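Local structure of L-iditol 2-dehydrogenase (4OH1) at residues A[103-108]-A[298-303]; A[161-166]-A[305-310]. The protein probably catalyses the NAD+-dependent oxidation of L-iditol and related polyols, as a zinc-binding member of the zinc-containing alcohol dehydrogenase family. All blocks are in the same frame, centred on the assembly; numbering follows the deposited sequence.

The segments of interaction 1 (103-108 with 298-303) and interaction 2 (161-166 with 305-310) alternate along the chain, with 298-303 leading directly into the helix that carries 305-310. Interaction 1 is only partly buried: it joins the Cys4 zinc lobe to a loop through polar groups and two waters, without a direct hydrogen bond. Interaction 2 is buried and apolar, one leucine meeting two residues across a helix pair. The two touch where the selenomethionine Met298 and Gly301 pack on helix 156-168, the selenium of Met298 lying 3.5 Å from Ser164 CB. Both also reach the same neighbouring subunit.

Interaction 1 of 2, residues A[103-108]-A[298-303]; sequences AKYCGC and MIQGAW. With ZN (zinc ion), chain C.
Gln300 OE1 approaches the edge of the Tyr105 ring, near its plane, at 4.5 Å from Tyr105 CE1, and it also lies 3.9 Å from Ala103 CB. The glutamine gets there with CG beside its own backbone N (chi1 -73°) and the chain extended beyond it. Water does the bonding. One water, in the plane of the Tyr105 ring, accepts from Tyr105 OH at 2.6 Å and donates to Gln300 OE1, also at 2.6 Å, and to Gly301 O. A second water donates to Tyr105 OH and takes the backbone N-H of Trp303 at 2.6 Å, so the hydroxyl both gives and receives. Asn101 adds a weak hydrogen bond to it. Over one face of the ring sits the carbonyl oxygen of Ala103, above the centre. The tyrosine leads into the Cys4 zinc lobe of the alcohol dehydrogenase family, while 298-303 is the loop after the last strand of the Rossmann sheet. Cys106 SG binds zinc at 2.4 Å alongside Cys109, Cys112 and Cys120, and also accepts the N-H of Cys108 in a nearly straight bond (165°). On either side of Gln300 in sequence, Ile299 O accepts from Asn118 ND2 and Trp303 NE1 donates to Gly115 O; Gly115 and Asn118 lie between the zinc ligands Cys112 and Cys120.

Interaction 2 of 2, residues A[161-166]-A[305-310]; sequences VALSSA and FPKSIR
Lys307 NZ is gripped twice, by a salt bridge to Glu167 and a hydrogen bond to Gln304, while the aliphatic part of the same side chain meets Leu163, whose CD1 lies 4.2 Å from Lys307 CD. Of 161-166, this methyl makes the contact with 305-310: it also abuts Ser308 at its backbone CA (3.7 Å) and its CB (3.8 Å). The leucine thus meets the serine through carbon alone. Ser308 turns its hydroxyl opposite its backbone N (chi1 178°), where OG bonds to the carbonyl oxygen of Val156, at the start of the helix that carries Leu163. This polar bond and the leucine contact therefore tie helix 305-311 to helix 156-168 at two levels. Within the latter, Val161 O takes two donors from opposite faces of its plane, Ser165 OG at 3.0 Å and Ser165 N at 3.1 Å, an extra side-chain bond added to the helical one. Glu157, a ligand of the zinc bound with Cys46, His74 and Glu75, stands on this same helix, its side chain about 7 Å from that of Ser308. Tyr173 of a neighbouring subunit packs on both Leu163 and Lys307, bringing the pair to an interface of the tetramer. Around them, Leu192 of helix 184-194 touches Leu163, and Phe142 of strand 141-143 lies against Phe305, Pro306 and Ile309, so helix 305-311 is held between helix 156-168 and that strand.

Interaction 1 of 2, residues A[103-108]-A[298-303]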
loop_
_atom_site.group_PDB
_atom_site.type_symbol
_atom_site.label_atom_id
_atom_site.label_comp_id
_atom_site.label_asym_id
_atom_site.label_seq_id
_atom_site.Cartn_x
_atom_site.Cartn_y
_atom_site.Cartn_z
ATOM N N ALA A 103 -23.361 4.220 -13.599
ATOM C CA ALA A 103 -23.039 5.418 -12.802
ATOM C C ALA A 103 -22.391 6.481 -13.690
ATOM O O ALA A 103 -21.475 6.178 -14.419
ATOM C CB ALA A 103 -22.092 5.043 -11.648
ATOM N N LYS A 104 -22.889 7.715 -13.619
ATOM C CA LYS A 104 -22.342 8.851 -14.346
ATOM C C LYS A 104 -21.642 9.815 -13.386
ATOM O O LYS A 104 -22.286 10.500 -12.586
ATOM C CB LYS A 104 -23.457 9.588 -15.077
ATOM C CG LYS A 104 -22.991 10.822 -15.899
ATOM C CD LYS A 104 -21.940 10.445 -16.886
ATOM C CE LYS A 104 -21.660 11.516 -17.881
ATOM N NZ LYS A 104 -21.109 12.691 -17.205
ATOM N N TYR A 105 -20.321 9.901 -13.515
ATOM C CA TYR A 105 -19.541 10.803 -12.683
ATOM C C TYR A 105 -19.531 12.222 -13.294
ATOM O O TYR A 105 -19.496 12.362 -14.506
ATOM C CB TYR A 105 -18.110 10.259 -12.586
ATOM C CG TYR A 105 -18.092 8.781 -12.288
ATOM C CD1 TYR A 105 -18.801 8.271 -11.195
ATOM C CD2 TYR A 105 -17.398 7.891 -13.097
ATOM C CE1 TYR A 105 -18.823 6.905 -10.913
ATOM C CE2 TYR A 105 -17.400 6.502 -12.818
ATOM C CZ TYR A 105 -18.114 6.027 -11.712
ATOM O OH TYR A 105 -18.148 4.690 -11.380
ATOM N N CYS A 106 -19.548 13.263 -12.472
ATOM C CA CYS A 106 -19.655 14.621 -13.009
ATOM C C CYS A 106 -18.286 15.155 -13.421
ATOM O O CYS A 106 -18.184 16.101 -14.216
ATOM C CB CYS A 106 -20.291 15.550 -11.972
ATOM S SG CYS A 106 -19.150 16.115 -10.714
ATOM N N GLY A 107 -17.218 14.612 -12.843
ATOM C CA GLY A 107 -15.877 15.005 -13.243
ATOM C C GLY A 107 -15.517 16.396 -12.820
ATOM O O GLY A 107 -14.441 16.880 -13.173
ATOM N N CYS A 108 -16.366 17.048 -12.030
ATOM C CA CYS A 108 -16.011 18.395 -11.607
ATOM C C CYS A 108 -16.417 18.768 -10.200
ATOM O O CYS A 108 -16.496 19.940 -9.895
ATOM C CB CYS A 108 -16.483 19.455 -12.639
ATOM S SG CYS A 108 -18.225 19.471 -12.923
HETATM N N MSE A 298 -17.865 -0.659 1.772
HETATM C CA MSE A 298 -17.631 -0.736 0.323
HETATM C C MSE A 298 -18.859 -0.130 -0.419
HETATM O O MSE A 298 -19.968 -0.702 -0.374
HETATM C CB MSE A 298 -17.418 -2.208 -0.075
HETATM C CG MSE A 298 -16.321 -2.448 -1.145
HETATM SE SE MSE A 298 -16.814 -1.553 -2.780
HETATM C CE MSE A 298 -18.247 -2.831 -3.298
ATOM N N ILE A 299 -18.672 1.025 -1.070
ATOM C CA ILE A 299 -19.714 1.548 -1.995
ATOM C C ILE A 299 -19.289 1.697 -3.480
ATOM O O ILE A 299 -18.415 2.504 -3.850
ATOM C CB ILE A 299 -20.397 2.885 -1.528
ATOM C CG1 ILE A 299 -21.636 3.169 -2.459
ATOM C CG2 ILE A 299 -19.346 4.040 -1.417
ATOM C CD1 ILE A 299 -22.903 3.804 -1.848
ATOM N N GLN A 300 -19.957 0.881 -4.297
ATOM C CA GLN A 300 -19.937 0.906 -5.778
ATOM C C GLN A 300 -18.679 0.338 -6.397
ATOM O O GLN A 300 -18.792 -0.417 -7.355
ATOM C CB GLN A 300 -20.206 2.300 -6.372
ATOM C CG GLN A 300 -21.635 2.772 -6.262
ATOM C CD GLN A 300 -21.884 4.085 -7.011
ATOM O OE1 GLN A 300 -21.125 4.472 -7.917
ATOM N NE2 GLN A 300 -22.942 4.778 -6.619
ATOM N N GLY A 301 -17.509 0.682 -5.863
ATOM C CA GLY A 301 -16.252 0.418 -6.573
ATOM C C GLY A 301 -15.942 1.619 -7.508
ATOM O O GLY A 301 -16.853 2.409 -7.871
ATOM N N ALA A 302 -14.675 1.773 -7.878
ATOM C CA ALA A 302 -14.206 2.852 -8.736
ATOM C C ALA A 302 -13.148 2.338 -9.664
ATOM O O ALA A 302 -12.235 1.649 -9.194
ATOM C CB ALA A 302 -13.558 3.943 -7.904
ATOM N N TRP A 303 -13.210 2.725 -10.943
ATOM C CA TRP A 303 -12.208 2.324 -11.910
ATOM C C TRP A 303 -12.062 0.822 -12.097
ATOM O O TRP A 303 -10.993 0.373 -12.397
ATOM C CB TRP A 303 -10.842 2.871 -11.507
ATOM C CG TRP A 303 -10.889 4.342 -11.139
ATOM C CD1 TRP A 303 -10.466 4.883 -9.970
ATOM C CD2 TRP A 303 -11.362 5.450 -11.947
ATOM N NE1 TRP A 303 -10.656 6.250 -9.988
ATOM C CE2 TRP A 303 -11.182 6.621 -11.195
ATOM C CE3 TRP A 303 -11.911 5.563 -13.229
ATOM C CZ2 TRP A 303 -11.553 7.881 -11.667
ATOM C CZ3 TRP A 303 -12.303 6.826 -13.687
ATOM C CH2 TRP A 303 -12.111 7.952 -12.911
HETATM ZN ZN ZN C . -18.427 14.413 -9.224
HETATM O O HOH W 1 -15.359 3.358 -12.198
HETATM O O HOH W 2 -19.070 3.493 -9.231
#

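Interaction 2 of 2, residues A[161-166]-A[305-310]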
loop_
_atom_site.group_PDB
_atom_site.type_symbol
_atom_site.label_atom_id
_atom_site.label_comp_id
_atom_site.label_asym_id
_atom_site.label_seq_id
_atom_site.Cartn_x
_atom_site.Cartn_y
_atom_site.Cartn_z
ATOM N N VAL A 161 -18.143 -5.163 -8.290
ATOM C CA VAL A 161 -18.438 -5.119 -6.892
ATOM C C VAL A 161 -17.682 -6.219 -6.133
ATOM O O VAL A 161 -17.122 -6.017 -5.081
ATOM C CB VAL A 161 -19.954 -5.287 -6.656
ATOM C CG1 VAL A 161 -20.228 -5.381 -5.169
ATOM C CG2 VAL A 161 -20.720 -4.091 -7.209
ATOM N N ALA A 162 -17.664 -7.404 -6.700
ATOM C CA ALA A 162 -16.938 -8.471 -6.122
ATOM C C ALA A 162 -15.435 -8.198 -6.111
ATOM O O ALA A 162 -14.774 -8.468 -5.079
ATOM C CB ALA A 162 -17.261 -9.739 -6.854
ATOM N N LEU A 163 -14.896 -7.649 -7.205
ATOM C CA LEU A 163 -13.490 -7.304 -7.252
ATOM C C LEU A 163 -13.137 -6.264 -6.217
ATOM O O LEU A 163 -12.099 -6.388 -5.576
ATOM C CB LEU A 163 -13.060 -6.783 -8.638
ATOM C CG LEU A 163 -12.885 -7.853 -9.693
ATOM C CD1 LEU A 163 -13.013 -7.259 -11.061
ATOM C CD2 LEU A 163 -11.548 -8.496 -9.599
ATOM N N SER A 164 -13.959 -5.241 -6.044
ATOM C CA SER A 164 -13.654 -4.212 -5.051
ATOM C C SER A 164 -13.658 -4.707 -3.616
ATOM O O SER A 164 -12.884 -4.247 -2.810
ATOM C CB SER A 164 -14.679 -3.081 -5.081
ATOM O OG SER A 164 -14.727 -2.595 -6.391
ATOM N N SER A 165 -14.611 -5.557 -3.314
ATOM C CA SER A 165 -14.750 -6.150 -2.021
ATOM C C SER A 165 -13.569 -7.086 -1.757
ATOM O O SER A 165 -12.968 -7.027 -0.696
ATOM C CB SER A 165 -16.093 -6.925 -1.957
ATOM O OG SER A 165 -17.160 -5.971 -2.082
ATOM N N ALA A 166 -13.177 -7.885 -2.729
ATOM C CA ALA A 166 -12.027 -8.763 -2.544
ATOM C C ALA A 166 -10.776 -7.975 -2.295
ATOM O O ALA A 166 -9.992 -8.317 -1.422
ATOM C CB ALA A 166 -11.818 -9.706 -3.703
ATOM N N PHE A 305 -14.048 -1.221 -14.171
ATOM C CA PHE A 305 -14.687 -1.812 -15.360
ATOM C C PHE A 305 -13.710 -2.487 -16.330
ATOM O O PHE A 305 -13.914 -3.636 -16.723
ATOM C CB PHE A 305 -15.632 -0.786 -16.012
ATOM C CG PHE A 305 -17.095 -0.904 -15.510
ATOM C CD1 PHE A 305 -17.490 -0.387 -14.266
ATOM C CD2 PHE A 305 -18.046 -1.548 -16.262
ATOM C CE1 PHE A 305 -18.810 -0.529 -13.812
ATOM C CE2 PHE A 305 -19.361 -1.690 -15.800
ATOM C CZ PHE A 305 -19.726 -1.181 -14.582
ATOM N N PRO A 306 -12.602 -1.826 -16.681
ATOM C CA PRO A 306 -11.651 -2.468 -17.602
ATOM C C PRO A 306 -11.094 -3.779 -17.015
ATOM O O PRO A 306 -11.088 -4.834 -17.707
ATOM C CB PRO A 306 -10.580 -1.386 -17.809
ATOM C CG PRO A 306 -11.361 -0.107 -17.587
ATOM C CD PRO A 306 -12.243 -0.417 -16.439
ATOM N N LYS A 307 -10.740 -3.717 -15.731
ATOM C CA LYS A 307 -10.277 -4.892 -14.949
ATOM C C LYS A 307 -11.253 -6.055 -14.984
ATOM O O LYS A 307 -10.948 -7.231 -15.310
ATOM C CB LYS A 307 -9.982 -4.426 -13.522
ATOM C CG LYS A 307 -9.403 -5.503 -12.625
ATOM C CD LYS A 307 -9.390 -5.118 -11.202
ATOM C CE LYS A 307 -8.476 -3.961 -10.937
ATOM N NZ LYS A 307 -8.794 -3.421 -9.625
ATOM N N SER A 308 -12.467 -5.726 -14.686
ATOM C CA SER A 308 -13.516 -6.714 -14.693
ATOM C C SER A 308 -13.710 -7.340 -16.044
ATOM O O SER A 308 -13.891 -8.575 -16.198
ATOM C CB SER A 308 -14.798 -6.036 -14.211
ATOM O OG SER A 308 -15.869 -6.943 -14.235
ATOM N N ILE A 309 -13.684 -6.502 -17.065
ATOM C CA ILE A 309 -13.773 -7.009 -18.426
ATOM C C ILE A 309 -12.624 -7.941 -18.722
ATOM O O ILE A 309 -12.837 -9.013 -19.306
ATOM C CB ILE A 309 -13.823 -5.842 -19.395
ATOM C CG1 ILE A 309 -15.180 -5.142 -19.264
ATOM C CG2 ILE A 309 -13.589 -6.305 -20.776
ATOM C CD1 ILE A 309 -15.278 -3.810 -19.955
ATOM N N ARG A 310 -11.411 -7.609 -18.253
ATOM C CA ARG A 310 -10.251 -8.532 -18.459
ATOM C C ARG A 310 -10.351 -9.859 -17.708
ATOM O O ARG A 310 -9.817 -10.859 -18.162
ATOM C CB ARG A 310 -8.955 -7.863 -18.135
ATOM C CG ARG A 310 -8.602 -6.789 -19.123
ATOM C CD ARG A 310 -7.174 -6.338 -18.928
ATOM N NE ARG A 310 -6.962 -5.665 -17.661
ATOM C CZ ARG A 310 -7.223 -4.385 -17.453
ATOM N NH1 ARG A 310 -7.697 -3.656 -18.447
ATOM N NH2 ARG A 310 -7.005 -3.812 -16.278
#